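Long-range contact in penicillin-binding protein PbpB (Mycobacterium tuberculosis, PDB 6KGU), which synthesises cross-linked peptidoglycan from lipid intermediates during cell-wall building and is a target of beta-lactam antibiotics: residues V405-R410 with P426-I431. Residues are numbered along the deposited sequence; the frame is centred on the assembly and turned at random.
Sequences VRVPPR and PRPDDI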
# COMPACT_ATOMS: atom_id res chain seq x y z
N VAL A 405 15.67 -3.07 5.05
CA VAL A 405 15.88 -1.63 5.13
C VAL A 405 14.66 -0.92 4.56
O VAL A 405 14.42 -0.96 3.34
CB VAL A 405 17.16 -1.19 4.41
CG1 VAL A 405 17.27 0.31 4.44
CG2 VAL A 405 18.38 -1.84 5.08
N ARG A 406 13.90 -0.27 5.43
CA ARG A 406 12.73 0.48 4.99
C ARG A 406 13.17 1.80 4.38
O ARG A 406 13.98 2.52 4.96
CB ARG A 406 11.80 0.74 6.17
CG ARG A 406 10.44 1.32 5.77
CD ARG A 406 9.46 1.21 6.92
NE ARG A 406 9.83 2.01 8.09
CZ ARG A 406 9.61 3.32 8.21
NH1 ARG A 406 9.05 4.01 7.22
NH2 ARG A 406 9.96 3.94 9.33
N VAL A 407 12.65 2.09 3.19
CA VAL A 407 12.91 3.37 2.53
C VAL A 407 11.56 4.07 2.38
O VAL A 407 10.71 3.63 1.59
CB VAL A 407 13.61 3.17 1.18
CG1 VAL A 407 13.93 4.54 0.52
CG2 VAL A 407 14.91 2.35 1.34
N PRO A 408 11.32 5.15 3.12
CA PRO A 408 10.02 5.83 3.06
C PRO A 408 9.65 6.16 1.62
O PRO A 408 10.48 6.66 0.85
CB PRO A 408 10.25 7.10 3.88
CG PRO A 408 11.32 6.68 4.88
CD PRO A 408 12.24 5.81 4.05
N PRO A 409 8.42 5.85 1.21
CA PRO A 409 8.05 6.03 -0.20
C PRO A 409 8.01 7.50 -0.58
O PRO A 409 7.70 8.37 0.23
CB PRO A 409 6.65 5.40 -0.28
CG PRO A 409 6.15 5.41 1.11
CD PRO A 409 7.34 5.26 2.00
N ARG A 410 8.31 7.76 -1.85
CA ARG A 410 8.30 9.10 -2.41
C ARG A 410 7.65 9.05 -3.78
O ARG A 410 7.81 8.06 -4.51
CB ARG A 410 9.74 9.68 -2.55
CG ARG A 410 10.48 9.90 -1.23
CD ARG A 410 9.85 11.04 -0.48
NE ARG A 410 10.52 11.39 0.77
CZ ARG A 410 10.17 10.96 1.98
NH1 ARG A 410 9.15 10.11 2.12
NH2 ARG A 410 10.85 11.37 3.06
N PRO A 426 15.80 14.86 -3.08
CA PRO A 426 16.67 14.17 -2.12
C PRO A 426 16.04 12.87 -1.65
O PRO A 426 14.85 12.80 -1.36
CB PRO A 426 16.81 15.19 -0.97
CG PRO A 426 15.68 16.14 -1.14
CD PRO A 426 15.38 16.19 -2.61
N ARG A 427 16.85 11.82 -1.62
CA ARG A 427 16.39 10.52 -1.17
C ARG A 427 16.24 10.50 0.34
O ARG A 427 17.06 11.08 1.05
CB ARG A 427 17.37 9.43 -1.61
CG ARG A 427 17.46 9.31 -3.13
CD ARG A 427 16.11 8.89 -3.69
NE ARG A 427 15.74 7.59 -3.17
CZ ARG A 427 14.49 7.18 -2.94
NH1 ARG A 427 13.44 7.99 -3.17
NH2 ARG A 427 14.30 5.97 -2.45
N PRO A 428 15.18 9.88 0.87
CA PRO A 428 15.04 9.80 2.32
C PRO A 428 16.07 8.85 2.90
O PRO A 428 16.62 7.98 2.21
CB PRO A 428 13.62 9.28 2.52
CG PRO A 428 13.38 8.43 1.29
CD PRO A 428 14.17 9.08 0.16
N ASP A 429 16.32 9.00 4.20
CA ASP A 429 17.29 8.15 4.87
C ASP A 429 16.74 6.74 5.11
O ASP A 429 15.58 6.57 5.49
CB ASP A 429 17.70 8.78 6.20
CG ASP A 429 18.77 9.85 6.03
OD1 ASP A 429 19.61 9.71 5.12
OD2 ASP A 429 18.76 10.84 6.79
N ASP A 430 17.60 5.75 4.85
CA ASP A 430 17.38 4.35 5.20
C ASP A 430 16.94 4.19 6.65
O ASP A 430 17.37 4.93 7.54
CB ASP A 430 18.66 3.54 5.01
CG ASP A 430 18.98 3.23 3.56
OD1 ASP A 430 18.17 3.56 2.66
OD2 ASP A 430 20.05 2.65 3.32
N ILE A 431 16.12 3.17 6.89
CA ILE A 431 15.73 2.76 8.24
C ILE A 431 15.86 1.25 8.32
O ILE A 431 15.05 0.51 7.74
CB ILE A 431 14.31 3.20 8.60
CG1 ILE A 431 14.15 4.71 8.38
CG2 ILE A 431 14.00 2.80 10.04
CD1 ILE A 431 12.74 5.17 8.31
O HOH W 1 11.21 6.31 -1.69
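R427 reaches V407 and R410 by doubling back: its chi2 (-63°) and chi3 (-62°) fold CD and NE back. R427 NH2 lies 3.3 Å from V407 CG1, while NH1 lies beside R410 CG. A water at the edge of the R427 guanidinium, in its plane, accepts from R427 NH1 and donates to P408 O, bridging the segments; R427 NH2 also donates to T230 O. P428 packs against both P408 and R410. Its CG comes within 3.4 Å of P408 O and touches P408 CD, its CB lies over one face of the R410 guanidinium, 3.5 Å from R410 NH2, and its CD sits 3.5 Å above the centre of the R427 guanidinium. The two arginines thus share a proline, their planes 71° apart; R410 NH1 is fixed by P409 O and T354 O. The carboxylate of D430 is brushed by methyls, V405 CG1 at its CG and V407 CG2 at its OD1. At I431 the backbones pair antiparallel: R406 N donates to I431 O (2.7 Å) and I431 N to R406 O (3.0 Å). Alongside, I431 CD1 lies over one face of the R406 guanidinium, 3.2 Å from R406 NH2, and meets P408 CG; R406 NE donates to K347 O. This short two-stranded pairing of 405-406 with 431-432 closes the excursion through strands 412-416 and 422-424 at the surface of the transpeptidase domain, with R406 and P409 resting on helix 390-401.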